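Local coordinates for protein fimbrin (Schizosaccharomyces pombe, PDB 1RT8) that binds and crosslinks actin filaments, acting in cell polarity, cytokinesis, mating and spore formation, at residues Asn295-Thr300 / Leu317-Lys322; Val289-Leu294 / Pro301-Phe306; Glu13-Ile18 / Asn38-Glu43; Lys236-Thr241 / Leu252-His257; Lys84-Asn89 / Ile107-Ile112. All blocks are in the same frame, centred on the assembly; numbering follows the deposited sequence.

Contact 1: Asn295-Thr300 / Leu317-Lys322; sequences NSLDVT and LQAYDK
Q318 reaches over V299 and puts its amide oxygen against the backbone and side chain of T300. Its CG is anti to the carbonyl carbon (chi1 -72°) and the chain is extended beyond it. OE1 then takes the N-H of T300 at 2.8 Å from T300 N, in the carbonyl plane on a lone pair, with an N-H...O angle of 164°. T300 OG1, 3.1 Å from the same OE1, also donates to it, from above that plane. Nearer the backbone, Q318 CB lies 4.1 Å from V299 CG1, and L297 CD1 is equally far from A319 CB. K322 bends at chi2 and runs its CG, CD and CE past L297 O, K322 CD coming to 3.3 Å. D298, with positive phi, turns the chain out of helix 282-296 in this third calponin-homology domain. Two donors thus grip one amide oxygen, while K322 NZ remains 5.4 Å from D298 OD2, so charge attraction here would probably be modest beside the Q318 bonds.

Contact 2: Val289-Leu294 / Pro301-Phe306; sequences VFTLWL and PSIHDF
F306 has CG anti to the backbone N (chi1 -178°), and its ring meets F290, whose own CG is anti to the carbonyl carbon (chi1 -67°). The contact belongs to the third calponin-homology domain, where the segment 301-306 folds back on helix 282-296. F306 CE1 lies 3.7 Å from F290 CB, and F306 CZ meets the edge of the F290 ring near its plane, 4.0 Å from F290 CD1. I303 packs beside them, its CD1 3.8 Å from L294 CB, while its CG2 touches both branches of T291. The T291 hydroxyl bonds to the A287 carbonyl within the helix and lies 3.5 Å from F306 CB. An alanine in place of T291 would probably leave the bridging water without its helix-side mate and open a gap beside I303 CG2. No direct hydrogen bond joins the two segments; that water bridges them, donating to T291 OG1 at 3.1 Å and accepting from F306 N at 3.0 Å.

Contact 3: Glu13-Ile18 / Asn38-Glu43; sequences ERREFI and NTETFE
R15 lies against T39 and E40, and its side chain can be followed outward from helix 11-25. CB is 4.0 Å from the carbonyl oxygen T39 O. CG, anti to the backbone N (chi1 -179°), packs 3.7 Å from T39 CB. CD comes within 3.7 Å of E40 OE2, and beyond it the chain bends at chi3. At the tip, NE forms a salt bridge of 2.7 Å with E40 OE2, while NH2 is 3.0 Å from E40 OE1. The guanidinium and carboxylate planes are 34° apart, so the two flat groups meet twisted rather than coplanar. E40 folds back at chi2 to bring its carboxylate here, and T39 OG1 donates a further hydrogen bond to E40 OE2. An alanine in place of R15 would probably leave the E40 carboxylate without this charged mate and set it freer to turn. R14 adds a second, weak link: NH1 donates to T39 O at 2.8 Å but at an N-H...O angle of only 125°, with the oxygen at the guanidinium edge. An apolar touch accompanies them: I18 CG2 lies 4.1 Å from T39 CG2. The R15 salt bridge, with a weak R14 bond beside it, thus joins the segment leading into helix 43-47 to the first helix of a calponin-homology domain, the first of the four in this all-helical actin-crosslinking core.

Contact 4: Lys236-Thr241 / Leu252-His257; sequences KYLTPT and LAFVAH
Three CH-pi contacts carry the meeting of K236-L238 with helix 248-261 in the second calponin-homology domain. In the first, A253 CB sits over a face of Y237, 3.5 Å from the ring centroid and 17° off its normal, with the methyl offset toward the rim near Y237 CG. In the second, L238 CD2 lies over a face of F254, 4.0 Å from that centroid and again toward the rim. The third sets K236 CG above the centre of the H257 imidazole, 9° off the normal, before the lysine chain bends at chi2. Apolar packing adds L238 CB against F254 CB at 3.8 Å. Farther out, F254 makes an edge-to-face pair with Y196, so the ring is held by neighbours beyond the two segments. T239 then caps helix 240-244 through A242 N. The polar approach is made by the backbone: K236 O lies in the plane of the F254 ring at its edge, 3.6 Å from F254 CD1.

Contact 5: Lys84-Asn89 / Ile107-Ile112; sequences KCIENN and IGAGDI
I86 is the first residue of helix 82-99 here to touch the short helix 109-113, a pairing within the first calponin-homology domain. Its CD1 reaches A109, 4.2 Å from A109 CB, and is equally far from G110 N. One turn on, N89 carries most of the contact: its CB packs 3.7 Å from A109 CB, the place where the two backbones come nearest. CG of N89 is anti to the carbonyl carbon (chi1 -71°), and the amide beyond it crosses the branched side chain of I112. The ND2 group bonds to K49 O outside the two segments and adds a weak hydrogen bond to A109 O, 3.3 Å long with an N-H...O angle of 124°. That amide is therefore shared between two carbonyls, which would limit its rotation. G108 occupies the N-cap position of the short helix, and its N donates to D111 OD2 at 2.6 Å. On the other branch of the N89 amide, OD1 rests 3.4 Å from the methyl I112 CG2.

From the N terminus, contact 3 comes first, bringing the segment before helix 43-47 back onto helix 11-25. Contact 5 then closes a second loop of the same calponin-homology domain, between helix 82-99 and helix 109-113; the nearest atoms of the two are about 8 Å apart. Contact 4 closes the loop from the segment before helix 240-244 to helix 248-261 in the second domain and touches contact 3 where the first and second domains meet, E16 CG packing 3.3 Å from Y237 O. Farther along, contacts 2 and 1 cross in the third domain, their segments alternating. Both use helix 282-296, and they meet through a probable N295 OD1 to I303 N hydrogen bond and A319 against L294.

Contact 1: Asn295-Thr300 / Leu317-Lys322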
# COMPACT_ATOMS: atom_id res chain seq x y z
N ASN A 295 -8.79 4.55 3.23
CA ASN A 295 -8.23 4.93 1.94
C ASN A 295 -8.75 4.00 0.86
O ASN A 295 -8.86 4.40 -0.30
CB ASN A 295 -6.69 4.90 1.94
CG ASN A 295 -6.07 6.15 2.57
OD1 ASN A 295 -6.73 7.18 2.72
ND2 ASN A 295 -4.80 6.06 2.93
N SER A 296 -9.07 2.77 1.24
CA SER A 296 -9.58 1.79 0.29
C SER A 296 -10.96 2.20 -0.21
O SER A 296 -11.42 1.74 -1.25
CB SER A 296 -9.65 0.38 0.93
OG SER A 296 -10.86 0.19 1.65
N LEU A 297 -11.62 3.08 0.54
CA LEU A 297 -12.94 3.56 0.18
C LEU A 297 -12.80 4.76 -0.75
O LEU A 297 -13.79 5.38 -1.15
CB LEU A 297 -13.69 3.99 1.43
CG LEU A 297 -13.91 2.92 2.48
CD1 LEU A 297 -14.66 3.53 3.67
CD2 LEU A 297 -14.71 1.78 1.88
N ASP A 298 -11.55 5.10 -1.05
CA ASP A 298 -11.19 6.20 -1.93
C ASP A 298 -11.52 7.63 -1.45
O ASP A 298 -11.95 8.44 -2.26
CB ASP A 298 -11.79 6.00 -3.33
CG ASP A 298 -10.95 6.64 -4.43
OD1 ASP A 298 -10.21 7.60 -4.15
OD2 ASP A 298 -11.02 6.18 -5.59
N VAL A 299 -11.31 7.94 -0.16
CA VAL A 299 -11.59 9.29 0.35
C VAL A 299 -10.57 10.21 -0.31
O VAL A 299 -9.42 9.84 -0.41
CB VAL A 299 -11.50 9.35 1.88
CG1 VAL A 299 -12.56 8.48 2.46
CG2 VAL A 299 -10.12 8.90 2.37
N THR A 300 -11.00 11.40 -0.75
CA THR A 300 -10.12 12.34 -1.48
C THR A 300 -8.67 12.49 -1.01
O THR A 300 -7.81 11.76 -1.49
CB THR A 300 -10.72 13.72 -1.60
OG1 THR A 300 -12.07 13.61 -2.05
CG2 THR A 300 -9.93 14.54 -2.61
N LEU A 317 -17.06 11.97 6.74
CA LEU A 317 -18.30 12.18 6.02
C LEU A 317 -18.25 11.49 4.65
O LEU A 317 -19.24 10.92 4.21
CB LEU A 317 -18.58 13.68 5.88
CG LEU A 317 -18.93 14.32 7.23
CD1 LEU A 317 -19.07 15.83 7.09
CD2 LEU A 317 -20.21 13.71 7.77
N GLN A 318 -17.10 11.53 3.99
CA GLN A 318 -16.97 10.87 2.69
C GLN A 318 -17.15 9.37 2.86
O GLN A 318 -17.83 8.73 2.06
CB GLN A 318 -15.61 11.14 2.07
CG GLN A 318 -15.43 12.55 1.55
CD GLN A 318 -14.01 12.79 1.07
OE1 GLN A 318 -13.52 12.10 0.18
NE2 GLN A 318 -13.35 13.77 1.66
N ALA A 319 -16.55 8.81 3.91
CA ALA A 319 -16.63 7.38 4.19
C ALA A 319 -18.09 6.95 4.32
O ALA A 319 -18.49 5.95 3.71
CB ALA A 319 -15.86 7.05 5.48
N TYR A 320 -18.87 7.70 5.10
CA TYR A 320 -20.29 7.38 5.27
C TYR A 320 -20.99 7.26 3.93
O TYR A 320 -21.79 6.36 3.73
CB TYR A 320 -21.03 8.46 6.08
CG TYR A 320 -20.89 8.35 7.58
CD1 TYR A 320 -20.14 9.28 8.30
CD2 TYR A 320 -21.50 7.30 8.29
CE1 TYR A 320 -19.99 9.17 9.68
CE2 TYR A 320 -21.35 7.19 9.68
CZ TYR A 320 -20.59 8.13 10.36
OH TYR A 320 -20.42 8.05 11.72
N ASP A 321 -20.70 8.19 3.03
CA ASP A 321 -21.32 8.22 1.70
C ASP A 321 -20.83 7.09 0.80
O ASP A 321 -21.60 6.57 -0.01
CB ASP A 321 -21.04 9.56 1.03
CG ASP A 321 -22.31 10.36 0.77
OD1 ASP A 321 -23.31 10.14 1.49
OD2 ASP A 321 -22.29 11.22 -0.13
N LYS A 322 -19.56 6.71 0.95
CA LYS A 322 -18.99 5.63 0.16
C LYS A 322 -19.60 4.30 0.57
O LYS A 322 -19.79 3.41 -0.25
CB LYS A 322 -17.47 5.55 0.36
CG LYS A 322 -16.71 6.79 -0.10
CD LYS A 322 -16.64 6.87 -1.62
CE LYS A 322 -15.72 8.02 -2.03
NZ LYS A 322 -15.58 8.12 -3.52

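Contact 2: Val289-Leu294 / Pro301-Phe306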
# COMPACT_ATOMS: atom_id res chain seq x y z
N VAL A 289 -4.09 0.36 10.19
CA VAL A 289 -5.06 -0.55 9.57
C VAL A 289 -6.29 0.23 9.13
O VAL A 289 -6.80 0.02 8.02
CB VAL A 289 -5.50 -1.66 10.57
CG1 VAL A 289 -6.66 -2.45 9.98
CG2 VAL A 289 -4.32 -2.60 10.85
N PHE A 290 -6.78 1.12 9.99
CA PHE A 290 -7.95 1.93 9.68
C PHE A 290 -7.63 2.88 8.52
O PHE A 290 -8.50 3.16 7.69
CB PHE A 290 -8.40 2.75 10.90
CG PHE A 290 -8.93 1.91 12.04
CD1 PHE A 290 -9.22 2.50 13.27
CD2 PHE A 290 -9.14 0.55 11.89
CE1 PHE A 290 -9.72 1.74 14.33
CE2 PHE A 290 -9.65 -0.22 12.95
CZ PHE A 290 -9.94 0.38 14.17
N THR A 291 -6.39 3.37 8.47
CA THR A 291 -5.96 4.27 7.41
C THR A 291 -6.04 3.54 6.08
O THR A 291 -6.55 4.09 5.10
CB THR A 291 -4.50 4.75 7.61
OG1 THR A 291 -4.45 5.68 8.70
CG2 THR A 291 -3.97 5.43 6.34
N LEU A 292 -5.55 2.31 6.04
CA LEU A 292 -5.60 1.52 4.81
C LEU A 292 -7.06 1.29 4.44
O LEU A 292 -7.44 1.45 3.28
CB LEU A 292 -4.90 0.17 5.01
CG LEU A 292 -3.37 0.17 5.15
CD1 LEU A 292 -2.91 -1.16 5.72
CD2 LEU A 292 -2.73 0.43 3.78
N TRP A 293 -7.87 0.94 5.42
CA TRP A 293 -9.29 0.68 5.15
C TRP A 293 -10.00 1.91 4.58
O TRP A 293 -10.58 1.86 3.50
CB TRP A 293 -10.00 0.21 6.42
CG TRP A 293 -11.46 -0.00 6.21
CD1 TRP A 293 -12.04 -0.92 5.38
CD2 TRP A 293 -12.54 0.74 6.79
NE1 TRP A 293 -13.41 -0.79 5.41
CE2 TRP A 293 -13.74 0.22 6.27
CE3 TRP A 293 -12.60 1.80 7.70
CZ2 TRP A 293 -15.00 0.72 6.62
CZ3 TRP A 293 -13.85 2.30 8.06
CH2 TRP A 293 -15.03 1.76 7.52
N LEU A 294 -9.97 3.02 5.31
CA LEU A 294 -10.63 4.24 4.83
C LEU A 294 -10.10 4.64 3.45
O LEU A 294 -10.88 5.03 2.59
CB LEU A 294 -10.43 5.39 5.83
CG LEU A 294 -11.26 5.30 7.11
CD1 LEU A 294 -10.74 6.30 8.14
CD2 LEU A 294 -12.73 5.56 6.79
N PRO A 301 -8.37 13.44 -0.10
CA PRO A 301 -6.94 13.48 0.26
C PRO A 301 -6.64 12.19 0.97
O PRO A 301 -7.06 12.03 2.11
CB PRO A 301 -6.82 14.67 1.22
CG PRO A 301 -8.17 15.35 1.18
CD PRO A 301 -9.16 14.26 0.83
N SER A 302 -5.95 11.27 0.31
CA SER A 302 -5.61 10.01 0.95
C SER A 302 -5.04 10.36 2.30
O SER A 302 -4.40 11.40 2.45
CB SER A 302 -4.54 9.27 0.16
OG SER A 302 -4.96 9.10 -1.18
N ILE A 303 -5.26 9.49 3.28
CA ILE A 303 -4.77 9.72 4.63
C ILE A 303 -3.30 9.33 4.81
O ILE A 303 -2.88 8.25 4.36
CB ILE A 303 -5.60 8.92 5.65
CG1 ILE A 303 -7.06 9.33 5.59
CG2 ILE A 303 -5.01 9.08 7.05
CD1 ILE A 303 -7.99 8.32 6.19
N HIS A 304 -2.53 10.18 5.48
CA HIS A 304 -1.12 9.88 5.75
C HIS A 304 -0.80 10.15 7.21
O HIS A 304 0.31 9.89 7.68
CB HIS A 304 -0.22 10.70 4.82
CG HIS A 304 -0.32 10.29 3.37
ND1 HIS A 304 0.24 9.12 2.90
CD2 HIS A 304 -0.99 10.84 2.33
CE1 HIS A 304 -0.08 8.96 1.63
NE2 HIS A 304 -0.82 9.99 1.25
N ASP A 305 -1.80 10.66 7.92
CA ASP A 305 -1.68 10.98 9.35
C ASP A 305 -3.09 10.88 9.96
O ASP A 305 -3.82 11.87 10.05
CB ASP A 305 -1.13 12.40 9.52
CG ASP A 305 -0.73 12.71 10.95
OD1 ASP A 305 -1.05 11.88 11.83
OD2 ASP A 305 -0.11 13.76 11.20
N PHE A 306 -3.44 9.66 10.37
CA PHE A 306 -4.74 9.34 10.95
C PHE A 306 -5.22 10.26 12.08
O PHE A 306 -6.39 10.64 12.13
CB PHE A 306 -4.72 7.89 11.45
CG PHE A 306 -6.03 7.41 12.04
CD1 PHE A 306 -7.00 6.82 11.23
CD2 PHE A 306 -6.28 7.50 13.42
CE1 PHE A 306 -8.19 6.32 11.78
CE2 PHE A 306 -7.46 7.01 13.97
CZ PHE A 306 -8.42 6.42 13.15
O HOH W 1 -1.95 7.38 9.19

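Contact 3: Glu13-Ile18 / Asn38-Glu43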
# COMPACT_ATOMS: atom_id res chain seq x y z
N GLU A 13 8.12 3.59 -20.60
CA GLU A 13 7.65 3.03 -19.34
C GLU A 13 7.68 1.51 -19.41
O GLU A 13 8.22 0.85 -18.53
CB GLU A 13 6.23 3.52 -19.04
CG GLU A 13 6.18 4.92 -18.46
CD GLU A 13 4.77 5.47 -18.37
OE1 GLU A 13 3.86 4.71 -17.97
OE2 GLU A 13 4.58 6.66 -18.69
N ARG A 14 7.13 0.97 -20.49
CA ARG A 14 7.11 -0.48 -20.67
C ARG A 14 8.52 -1.05 -20.70
O ARG A 14 8.82 -2.01 -19.99
CB ARG A 14 6.38 -0.85 -21.97
CG ARG A 14 6.38 -2.34 -22.27
CD ARG A 14 5.45 -2.66 -23.43
NE ARG A 14 5.74 -1.82 -24.59
CZ ARG A 14 6.87 -1.85 -25.29
NH1 ARG A 14 7.84 -2.70 -24.95
NH2 ARG A 14 7.04 -1.04 -26.32
N ARG A 15 9.39 -0.44 -21.51
CA ARG A 15 10.76 -0.91 -21.62
C ARG A 15 11.49 -0.87 -20.28
O ARG A 15 12.00 -1.89 -19.81
CB ARG A 15 11.54 -0.07 -22.63
CG ARG A 15 12.99 -0.53 -22.81
CD ARG A 15 13.82 0.38 -23.71
NE ARG A 15 13.37 0.40 -25.10
CZ ARG A 15 12.36 1.13 -25.56
NH1 ARG A 15 11.68 1.92 -24.73
NH2 ARG A 15 12.03 1.08 -26.84
N GLU A 16 11.53 0.31 -19.67
CA GLU A 16 12.21 0.48 -18.40
C GLU A 16 11.63 -0.38 -17.28
O GLU A 16 12.38 -0.99 -16.52
CB GLU A 16 12.21 1.96 -17.99
CG GLU A 16 12.86 2.90 -19.00
CD GLU A 16 14.23 2.40 -19.48
OE1 GLU A 16 15.03 1.94 -18.65
OE2 GLU A 16 14.50 2.49 -20.70
N PHE A 17 10.31 -0.45 -17.17
CA PHE A 17 9.69 -1.27 -16.13
C PHE A 17 10.11 -2.73 -16.28
O PHE A 17 10.46 -3.39 -15.31
CB PHE A 17 8.16 -1.15 -16.17
CG PHE A 17 7.63 0.19 -15.75
CD1 PHE A 17 6.31 0.53 -15.99
CD2 PHE A 17 8.46 1.11 -15.12
CE1 PHE A 17 5.81 1.78 -15.60
CE2 PHE A 17 7.97 2.36 -14.73
CZ PHE A 17 6.65 2.69 -14.97
N ILE A 18 10.08 -3.23 -17.51
CA ILE A 18 10.47 -4.61 -17.76
C ILE A 18 11.94 -4.81 -17.40
O ILE A 18 12.31 -5.84 -16.86
CB ILE A 18 10.25 -5.00 -19.22
CG1 ILE A 18 8.75 -4.97 -19.55
CG2 ILE A 18 10.83 -6.39 -19.47
CD1 ILE A 18 8.42 -5.13 -21.02
N ASN A 38 11.92 -9.87 -23.06
CA ASN A 38 12.13 -8.87 -24.11
C ASN A 38 11.47 -7.55 -23.75
O ASN A 38 10.33 -7.52 -23.28
CB ASN A 38 11.58 -9.37 -25.44
CG ASN A 38 11.73 -8.35 -26.55
OD1 ASN A 38 12.84 -7.91 -26.85
ND2 ASN A 38 10.62 -7.96 -27.16
N THR A 39 12.19 -6.46 -23.98
CA THR A 39 11.68 -5.13 -23.66
C THR A 39 10.94 -4.46 -24.82
O THR A 39 10.59 -3.28 -24.73
CB THR A 39 12.82 -4.20 -23.21
OG1 THR A 39 13.70 -3.95 -24.31
CG2 THR A 39 13.61 -4.85 -22.07
N GLU A 40 10.69 -5.20 -25.90
CA GLU A 40 10.01 -4.62 -27.06
C GLU A 40 8.80 -5.43 -27.55
O GLU A 40 8.48 -5.36 -28.74
CB GLU A 40 10.97 -4.46 -28.24
CG GLU A 40 12.25 -3.67 -27.96
CD GLU A 40 11.99 -2.28 -27.39
OE1 GLU A 40 11.06 -1.57 -27.88
OE2 GLU A 40 12.72 -1.90 -26.44
N THR A 41 8.13 -6.17 -26.67
CA THR A 41 6.98 -6.97 -27.10
C THR A 41 5.94 -7.28 -26.02
O THR A 41 6.16 -7.02 -24.84
CB THR A 41 7.44 -8.33 -27.70
OG1 THR A 41 8.26 -9.01 -26.74
CG2 THR A 41 8.24 -8.12 -28.98
N PHE A 42 4.81 -7.85 -26.45
CA PHE A 42 3.71 -8.23 -25.55
C PHE A 42 4.27 -9.26 -24.56
O PHE A 42 3.83 -9.32 -23.42
CB PHE A 42 2.54 -8.85 -26.37
CG PHE A 42 1.27 -9.14 -25.56
CD1 PHE A 42 0.02 -8.64 -25.99
CD2 PHE A 42 1.31 -9.89 -24.38
CE1 PHE A 42 -1.16 -8.90 -25.24
CE2 PHE A 42 0.13 -10.14 -23.63
CZ PHE A 42 -1.10 -9.65 -24.06
N GLU A 43 5.25 -10.05 -25.01
CA GLU A 43 5.88 -11.08 -24.18
C GLU A 43 5.60 -10.94 -22.70
O GLU A 43 5.07 -11.84 -22.06
CB GLU A 43 7.39 -11.06 -24.39
CG GLU A 43 7.84 -11.61 -25.71
CD GLU A 43 7.57 -13.09 -25.84
OE1 GLU A 43 6.38 -13.47 -25.88
OE2 GLU A 43 8.55 -13.86 -25.89

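Contact 4: Lys236-Thr241 / Leu252-His257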
# COMPACT_ATOMS: atom_id res chain seq x y z
N LYS A 236 19.59 5.02 -13.48
CA LYS A 236 18.52 4.03 -13.48
C LYS A 236 17.17 4.65 -13.86
O LYS A 236 16.86 5.78 -13.48
CB LYS A 236 18.40 3.40 -12.09
CG LYS A 236 19.68 2.77 -11.55
CD LYS A 236 20.04 1.52 -12.33
CE LYS A 236 21.15 0.73 -11.64
NZ LYS A 236 21.38 -0.57 -12.33
N TYR A 237 16.38 3.88 -14.61
CA TYR A 237 15.03 4.27 -15.06
C TYR A 237 14.91 5.36 -16.12
O TYR A 237 14.15 5.21 -17.08
CB TYR A 237 14.17 4.71 -13.86
CG TYR A 237 14.01 3.68 -12.77
CD1 TYR A 237 14.89 3.65 -11.69
CD2 TYR A 237 12.97 2.76 -12.81
CE1 TYR A 237 14.72 2.72 -10.66
CE2 TYR A 237 12.80 1.82 -11.78
CZ TYR A 237 13.68 1.81 -10.72
OH TYR A 237 13.52 0.88 -9.70
N LEU A 238 15.63 6.46 -15.93
CA LEU A 238 15.55 7.61 -16.83
C LEU A 238 16.43 7.61 -18.08
O LEU A 238 17.60 7.25 -18.02
CB LEU A 238 15.84 8.88 -16.02
CG LEU A 238 15.46 10.24 -16.60
CD1 LEU A 238 13.96 10.30 -16.84
CD2 LEU A 238 15.89 11.34 -15.63
N THR A 239 15.85 8.02 -19.20
CA THR A 239 16.57 8.11 -20.46
C THR A 239 16.55 9.58 -20.89
O THR A 239 15.71 10.36 -20.44
CB THR A 239 15.90 7.28 -21.56
OG1 THR A 239 14.58 7.79 -21.80
CG2 THR A 239 15.84 5.81 -21.16
N PRO A 240 17.47 9.97 -21.79
CA PRO A 240 17.51 11.36 -22.26
C PRO A 240 16.15 11.83 -22.77
O PRO A 240 15.71 12.93 -22.44
CB PRO A 240 18.55 11.31 -23.36
CG PRO A 240 19.50 10.25 -22.87
CD PRO A 240 18.53 9.17 -22.42
N THR A 241 15.50 10.99 -23.56
CA THR A 241 14.20 11.31 -24.13
C THR A 241 13.09 11.34 -23.08
O THR A 241 12.19 12.18 -23.14
CB THR A 241 13.81 10.30 -25.25
OG1 THR A 241 14.08 8.97 -24.81
CG2 THR A 241 14.61 10.58 -26.53
N LEU A 252 10.56 10.25 -11.40
CA LEU A 252 10.38 10.04 -9.97
C LEU A 252 11.27 8.87 -9.52
O LEU A 252 11.97 8.96 -8.51
CB LEU A 252 8.92 9.71 -9.66
CG LEU A 252 8.63 9.37 -8.19
CD1 LEU A 252 8.75 10.64 -7.35
CD2 LEU A 252 7.23 8.78 -8.06
N ALA A 253 11.25 7.79 -10.29
CA ALA A 253 12.04 6.61 -9.95
C ALA A 253 13.53 6.97 -9.91
O ALA A 253 14.26 6.58 -8.99
CB ALA A 253 11.78 5.49 -10.95
N PHE A 254 13.97 7.72 -10.92
CA PHE A 254 15.35 8.17 -11.01
C PHE A 254 15.72 8.90 -9.72
O PHE A 254 16.69 8.54 -9.05
CB PHE A 254 15.49 9.12 -12.20
CG PHE A 254 16.83 9.81 -12.30
CD1 PHE A 254 17.95 9.11 -12.74
CD2 PHE A 254 16.96 11.15 -11.97
CE1 PHE A 254 19.19 9.76 -12.86
CE2 PHE A 254 18.19 11.80 -12.08
CZ PHE A 254 19.31 11.10 -12.53
N VAL A 255 14.94 9.92 -9.36
CA VAL A 255 15.19 10.69 -8.15
C VAL A 255 15.16 9.83 -6.88
O VAL A 255 15.93 10.05 -5.95
CB VAL A 255 14.16 11.83 -7.97
CG1 VAL A 255 14.38 12.54 -6.64
CG2 VAL A 255 14.28 12.82 -9.13
N ALA A 256 14.26 8.85 -6.84
CA ALA A 256 14.15 7.98 -5.68
C ALA A 256 15.44 7.21 -5.44
O ALA A 256 15.97 7.19 -4.33
CB ALA A 256 12.98 7.01 -5.86
N HIS A 257 15.96 6.59 -6.49
CA HIS A 257 17.19 5.81 -6.38
C HIS A 257 18.38 6.68 -5.98
O HIS A 257 19.23 6.26 -5.18
CB HIS A 257 17.47 5.10 -7.70
CG HIS A 257 18.70 4.25 -7.67
ND1 HIS A 257 19.95 4.72 -8.01
CD2 HIS A 257 18.88 2.96 -7.30
CE1 HIS A 257 20.84 3.77 -7.84
NE2 HIS A 257 20.22 2.68 -7.41

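Contact 5: Lys84-Asn89 / Ile107-Ile112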
# COMPACT_ATOMS: atom_id res chain seq x y z
N LYS A 84 -5.63 -22.24 -11.60
CA LYS A 84 -4.49 -21.95 -10.74
C LYS A 84 -4.01 -20.51 -10.90
O LYS A 84 -3.56 -19.90 -9.93
CB LYS A 84 -3.35 -22.94 -11.02
CG LYS A 84 -3.60 -24.32 -10.41
CD LYS A 84 -2.39 -25.23 -10.56
CE LYS A 84 -2.63 -26.56 -9.85
NZ LYS A 84 -3.88 -27.20 -10.34
N CYS A 85 -4.11 -19.98 -12.11
CA CYS A 85 -3.72 -18.59 -12.37
C CYS A 85 -4.63 -17.63 -11.58
O CYS A 85 -4.17 -16.60 -11.08
CB CYS A 85 -3.82 -18.27 -13.86
SG CYS A 85 -2.57 -19.05 -14.93
N ILE A 86 -5.92 -17.97 -11.48
CA ILE A 86 -6.86 -17.13 -10.75
C ILE A 86 -6.52 -17.09 -9.26
O ILE A 86 -6.53 -16.02 -8.65
CB ILE A 86 -8.32 -17.61 -10.92
CG1 ILE A 86 -8.79 -17.37 -12.36
CG2 ILE A 86 -9.22 -16.89 -9.93
CD1 ILE A 86 -8.80 -15.90 -12.77
N GLU A 87 -6.23 -18.26 -8.69
CA GLU A 87 -5.86 -18.35 -7.28
C GLU A 87 -4.65 -17.46 -7.04
O GLU A 87 -4.63 -16.65 -6.12
CB GLU A 87 -5.52 -19.80 -6.89
CG GLU A 87 -6.68 -20.79 -7.02
CD GLU A 87 -6.29 -22.21 -6.64
OE1 GLU A 87 -5.24 -22.69 -7.12
OE2 GLU A 87 -7.03 -22.85 -5.88
N ASN A 88 -3.62 -17.63 -7.87
CA ASN A 88 -2.42 -16.82 -7.74
C ASN A 88 -2.76 -15.33 -7.91
O ASN A 88 -2.25 -14.48 -7.18
CB ASN A 88 -1.39 -17.22 -8.81
CG ASN A 88 -0.66 -18.51 -8.46
OD1 ASN A 88 -0.94 -19.15 -7.45
ND2 ASN A 88 0.28 -18.91 -9.32
N ASN A 89 -3.60 -15.02 -8.89
CA ASN A 89 -3.95 -13.62 -9.12
C ASN A 89 -4.75 -13.01 -7.98
O ASN A 89 -4.69 -11.81 -7.75
CB ASN A 89 -4.65 -13.47 -10.47
CG ASN A 89 -3.69 -13.67 -11.64
OD1 ASN A 89 -2.48 -13.48 -11.49
ND2 ASN A 89 -4.22 -14.03 -12.79
N ILE A 107 -8.64 -3.18 -11.78
CA ILE A 107 -8.02 -4.45 -12.13
C ILE A 107 -8.44 -5.63 -11.26
O ILE A 107 -8.45 -5.54 -10.03
CB ILE A 107 -6.47 -4.33 -12.13
CG1 ILE A 107 -5.85 -5.57 -12.79
CG2 ILE A 107 -5.96 -4.16 -10.70
CD1 ILE A 107 -4.35 -5.48 -13.01
N GLY A 108 -8.81 -6.73 -11.91
CA GLY A 108 -9.23 -7.93 -11.20
C GLY A 108 -8.41 -9.14 -11.63
O GLY A 108 -7.69 -9.07 -12.62
N ALA A 109 -8.52 -10.24 -10.90
CA ALA A 109 -7.76 -11.44 -11.21
C ALA A 109 -7.89 -11.83 -12.68
O ALA A 109 -6.91 -12.24 -13.30
CB ALA A 109 -8.20 -12.60 -10.31
N GLY A 110 -9.10 -11.69 -13.22
CA GLY A 110 -9.33 -12.03 -14.61
C GLY A 110 -8.64 -11.11 -15.60
O GLY A 110 -8.31 -11.52 -16.72
N ASP A 111 -8.42 -9.86 -15.21
CA ASP A 111 -7.76 -8.90 -16.07
C ASP A 111 -6.29 -9.30 -16.24
O ASP A 111 -5.72 -9.16 -17.32
CB ASP A 111 -7.84 -7.48 -15.49
CG ASP A 111 -9.26 -6.96 -15.39
OD1 ASP A 111 -10.04 -7.16 -16.35
OD2 ASP A 111 -9.60 -6.33 -14.37
N ILE A 112 -5.69 -9.80 -15.16
CA ILE A 112 -4.30 -10.24 -15.21
C ILE A 112 -4.24 -11.50 -16.07
O ILE A 112 -3.38 -11.63 -16.93
CB ILE A 112 -3.74 -10.56 -13.80
CG1 ILE A 112 -3.73 -9.29 -12.95
CG2 ILE A 112 -2.33 -11.14 -13.92
CD1 ILE A 112 -3.25 -9.51 -11.51